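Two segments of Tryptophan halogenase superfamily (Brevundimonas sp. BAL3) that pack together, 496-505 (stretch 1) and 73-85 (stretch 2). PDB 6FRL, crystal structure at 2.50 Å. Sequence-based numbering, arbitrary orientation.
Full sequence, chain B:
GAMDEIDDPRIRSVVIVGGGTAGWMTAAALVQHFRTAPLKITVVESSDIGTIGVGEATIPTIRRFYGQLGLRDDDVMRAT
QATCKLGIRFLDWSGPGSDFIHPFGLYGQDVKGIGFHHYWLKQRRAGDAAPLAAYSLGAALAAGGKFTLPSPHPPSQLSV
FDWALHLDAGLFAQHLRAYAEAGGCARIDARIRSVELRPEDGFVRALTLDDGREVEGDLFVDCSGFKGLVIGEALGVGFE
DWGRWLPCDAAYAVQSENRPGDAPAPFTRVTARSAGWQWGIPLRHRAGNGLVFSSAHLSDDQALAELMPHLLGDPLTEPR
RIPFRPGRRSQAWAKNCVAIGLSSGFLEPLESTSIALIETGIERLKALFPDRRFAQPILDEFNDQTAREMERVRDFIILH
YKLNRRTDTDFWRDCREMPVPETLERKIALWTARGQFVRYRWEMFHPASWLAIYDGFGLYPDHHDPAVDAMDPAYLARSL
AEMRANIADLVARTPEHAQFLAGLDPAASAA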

# COMPACT_ATOMS: atom_id res chain seq x y z
N GLU B 496 -8.85 -20.44 -29.52
CA GLU B 496 -7.77 -21.17 -28.90
C GLU B 496 -6.53 -20.29 -28.86
O GLU B 496 -6.39 -19.33 -29.61
CB GLU B 496 -7.44 -22.42 -29.68
CG GLU B 496 -8.54 -23.48 -29.77
CD GLU B 496 -8.18 -24.63 -30.71
OE1 GLU B 496 -6.98 -24.97 -30.85
OE2 GLU B 496 -9.12 -25.21 -31.32
N HIS B 497 -5.61 -20.69 -28.00
CA HIS B 497 -4.27 -20.11 -27.91
C HIS B 497 -3.63 -20.07 -29.30
O HIS B 497 -3.08 -19.04 -29.70
CB HIS B 497 -3.43 -20.93 -26.89
CG HIS B 497 -2.12 -20.31 -26.52
ND1 HIS B 497 -1.08 -21.05 -26.01
CD2 HIS B 497 -1.68 -19.03 -26.58
CE1 HIS B 497 -0.05 -20.25 -25.77
NE2 HIS B 497 -0.38 -19.02 -26.13
N ALA B 498 -3.74 -21.17 -30.06
CA ALA B 498 -3.08 -21.29 -31.36
C ALA B 498 -3.44 -20.19 -32.34
O ALA B 498 -2.57 -19.80 -33.12
CB ALA B 498 -3.34 -22.66 -31.99
N GLN B 499 -4.67 -19.68 -32.30
CA GLN B 499 -5.10 -18.61 -33.24
C GLN B 499 -4.36 -17.27 -33.05
O GLN B 499 -4.09 -16.55 -34.02
CB GLN B 499 -6.61 -18.36 -33.14
CG GLN B 499 -7.14 -17.27 -34.08
CD GLN B 499 -8.66 -17.18 -34.06
OE1 GLN B 499 -9.35 -18.19 -34.28
NE2 GLN B 499 -9.19 -15.98 -33.78
N PHE B 500 -4.08 -16.92 -31.79
CA PHE B 500 -3.33 -15.72 -31.45
C PHE B 500 -1.88 -15.84 -31.88
O PHE B 500 -1.28 -14.87 -32.32
CB PHE B 500 -3.39 -15.48 -29.95
CG PHE B 500 -2.85 -14.16 -29.54
CD1 PHE B 500 -3.66 -13.01 -29.61
CD2 PHE B 500 -1.56 -14.03 -29.09
CE1 PHE B 500 -3.18 -11.78 -29.25
CE2 PHE B 500 -1.08 -12.79 -28.71
CZ PHE B 500 -1.90 -11.67 -28.78
N LEU B 501 -1.33 -17.04 -31.73
CA LEU B 501 0.04 -17.33 -32.14
C LEU B 501 0.21 -17.37 -33.66
O LEU B 501 1.26 -16.96 -34.16
CB LEU B 501 0.54 -18.65 -31.55
CG LEU B 501 0.51 -18.80 -30.04
CD1 LEU B 501 1.19 -20.12 -29.68
CD2 LEU B 501 1.17 -17.65 -29.30
N ALA B 502 -0.80 -17.87 -34.38
CA ALA B 502 -0.82 -17.84 -35.86
C ALA B 502 -0.84 -16.41 -36.43
O ALA B 502 -0.32 -16.18 -37.51
CB ALA B 502 -2.02 -18.64 -36.39
N GLY B 503 -1.44 -15.48 -35.69
CA GLY B 503 -1.41 -14.03 -36.01
C GLY B 503 -0.13 -13.29 -35.67
O GLY B 503 -0.03 -12.11 -35.93
N LEU B 504 0.84 -13.98 -35.06
CA LEU B 504 2.23 -13.54 -35.00
C LEU B 504 3.15 -14.21 -36.07
O LEU B 504 4.21 -13.69 -36.37
CB LEU B 504 2.80 -13.83 -33.60
CG LEU B 504 2.04 -13.29 -32.38
CD1 LEU B 504 2.55 -13.87 -31.06
CD2 LEU B 504 2.08 -11.77 -32.35
N ASP B 505 2.72 -15.33 -36.65
CA ASP B 505 3.62 -16.27 -37.36
C ASP B 505 3.33 -16.37 -38.86
O ASP B 505 2.49 -15.61 -39.37
CB ASP B 505 3.44 -17.69 -36.77
CG ASP B 505 4.37 -17.97 -35.61
OD1 ASP B 505 4.25 -17.26 -34.59
OD2 ASP B 505 5.21 -18.91 -35.71
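Stretch 2 (73-85) DDDVMRATQATCK

How does stretch 2 run over stretch 1? It arrives as a helix, 73-79, turns through T80, Q81 and A82, and leaves as a short strand, 83-85. Q81, in the turn, has positive phi and psi (57/29). The strand crosses the helix 497-502 at 135°, with 8.9 Å between the axes at closest approach. Register runs backward: L504 lies by R78, L501 by T83 and H497 by C84, with CA atoms 5.9, 6.9 and 7.6 Å apart.

What holds the strand to H497? H497 points toward it and meets the backbone edge-on: C84 N donates a hydrogen bond to H497 NE2, 3.2 Å long. The ring also reaches T83, with H497 CE1 3.8 Å from T83 CB. ND1 is satisfied elsewhere in the structure, so both ring nitrogens have partners.

Where does the C84 side chain fit? It is a small bump directed toward stretch 1, its sulfur lodged between two rings. C84 SG lies at the edge of the H497 ring, 4.7 Å from its centroid, and obliquely to F500, 3.5 Å from F500 CD2. On F500, another sulfur approaches the ring edge, M77 SD at 4.2 Å from F500 CE2. Beside them L501 turns its tip to the strand, placing CD2 3.9 Å from T83 CA.

Which residue is covered most? L504 has 107 Å² covered, more than any other residue here. Its CA-to-CB bond points sideways, but the branched end settles into a hollow on the helix 73-79: L504 CD2 is 3.5 Å from D74 CB and L504 CD1 3.9 Å from M77 CB. R78 forms another wall, its CG 3.1 Å from L504 O, while its guanidinium is held within its own stretch by a salt bridge from R78 NH2 to D75 OD1 at 3.1 Å.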

# COMPACT_ATOMS: atom_id res chain seq x y z
N ASP B 73 3.47 -5.52 -27.79
CA ASP B 73 3.39 -6.95 -27.44
C ASP B 73 3.67 -7.82 -28.65
O ASP B 73 4.48 -8.73 -28.59
CB ASP B 73 2.02 -7.35 -26.87
CG ASP B 73 1.70 -6.69 -25.52
OD1 ASP B 73 2.49 -6.78 -24.54
OD2 ASP B 73 0.63 -6.10 -25.43
N ASP B 74 3.02 -7.54 -29.78
CA ASP B 74 3.22 -8.41 -30.95
C ASP B 74 4.67 -8.41 -31.47
O ASP B 74 5.24 -9.50 -31.71
CB ASP B 74 2.16 -8.24 -32.06
CG ASP B 74 2.01 -6.82 -32.57
OD1 ASP B 74 2.93 -5.98 -32.44
OD2 ASP B 74 0.93 -6.54 -33.14
N ASP B 75 5.29 -7.24 -31.58
CA ASP B 75 6.67 -7.17 -32.08
C ASP B 75 7.63 -7.91 -31.11
O ASP B 75 8.48 -8.70 -31.57
CB ASP B 75 7.13 -5.72 -32.31
CG ASP B 75 6.32 -4.97 -33.42
OD1 ASP B 75 5.87 -5.59 -34.45
OD2 ASP B 75 6.15 -3.73 -33.25
N VAL B 76 7.47 -7.69 -29.79
CA VAL B 76 8.38 -8.35 -28.81
C VAL B 76 8.17 -9.87 -28.83
O VAL B 76 9.14 -10.65 -28.75
CB VAL B 76 8.23 -7.81 -27.35
CG1 VAL B 76 9.08 -8.59 -26.37
CG2 VAL B 76 8.61 -6.35 -27.25
N MET B 77 6.91 -10.29 -28.96
CA MET B 77 6.58 -11.72 -28.98
C MET B 77 7.13 -12.41 -30.21
O MET B 77 7.77 -13.46 -30.07
CB MET B 77 5.07 -11.98 -28.83
CG MET B 77 4.57 -11.70 -27.42
SD MET B 77 2.85 -12.06 -27.30
CE MET B 77 2.91 -13.86 -27.16
N ARG B 78 6.91 -11.81 -31.40
CA ARG B 78 7.53 -12.31 -32.65
C ARG B 78 9.03 -12.50 -32.48
O ARG B 78 9.57 -13.51 -32.88
CB ARG B 78 7.26 -11.39 -33.86
CG ARG B 78 6.10 -11.84 -34.76
CD ARG B 78 5.93 -11.01 -36.02
NE ARG B 78 5.51 -9.66 -35.66
CZ ARG B 78 4.26 -9.23 -35.53
NH1 ARG B 78 3.23 -10.03 -35.79
NH2 ARG B 78 4.03 -7.97 -35.17
N ALA B 79 9.70 -11.51 -31.89
CA ALA B 79 11.17 -11.51 -31.85
C ALA B 79 11.72 -12.50 -30.82
O ALA B 79 12.89 -12.91 -30.92
CB ALA B 79 11.71 -10.10 -31.62
N THR B 80 10.91 -12.89 -29.83
CA THR B 80 11.39 -13.73 -28.73
C THR B 80 10.82 -15.17 -28.72
O THR B 80 10.99 -15.89 -27.70
CB THR B 80 11.14 -13.03 -27.38
OG1 THR B 80 9.73 -12.73 -27.23
CG2 THR B 80 11.96 -11.75 -27.28
N GLN B 81 10.19 -15.60 -29.83
CA GLN B 81 9.59 -16.93 -29.95
C GLN B 81 8.54 -17.17 -28.84
O GLN B 81 8.27 -18.30 -28.44
CB GLN B 81 10.66 -18.05 -29.94
CG GLN B 81 11.55 -18.13 -31.19
CD GLN B 81 10.77 -18.44 -32.48
OE1 GLN B 81 10.76 -17.64 -33.40
NE2 GLN B 81 10.08 -19.59 -32.52
N ALA B 82 7.91 -16.09 -28.40
CA ALA B 82 7.08 -16.10 -27.20
C ALA B 82 5.71 -16.67 -27.43
O ALA B 82 5.21 -16.67 -28.56
CB ALA B 82 6.91 -14.68 -26.67
N THR B 83 5.11 -17.11 -26.33
CA THR B 83 3.69 -17.46 -26.28
C THR B 83 3.04 -16.78 -25.06
O THR B 83 3.73 -16.25 -24.18
CB THR B 83 3.49 -18.98 -26.12
OG1 THR B 83 3.98 -19.39 -24.83
CG2 THR B 83 4.24 -19.75 -27.19
N CYS B 84 1.72 -16.82 -25.02
CA CYS B 84 0.95 -16.24 -23.91
C CYS B 84 1.03 -17.07 -22.63
O CYS B 84 1.10 -18.30 -22.68
CB CYS B 84 -0.53 -16.13 -24.31
SG CYS B 84 -0.80 -15.22 -25.84
N LYS B 85 1.05 -16.38 -21.49
CA LYS B 85 1.01 -17.02 -20.17
C LYS B 85 -0.13 -16.44 -19.34
O LYS B 85 -0.08 -15.26 -18.91
CB LYS B 85 2.32 -16.83 -19.39
CG LYS B 85 2.23 -17.48 -18.00
CD LYS B 85 3.50 -17.39 -17.20
CE LYS B 85 3.31 -17.79 -15.75
NZ LYS B 85 4.39 -17.23 -14.87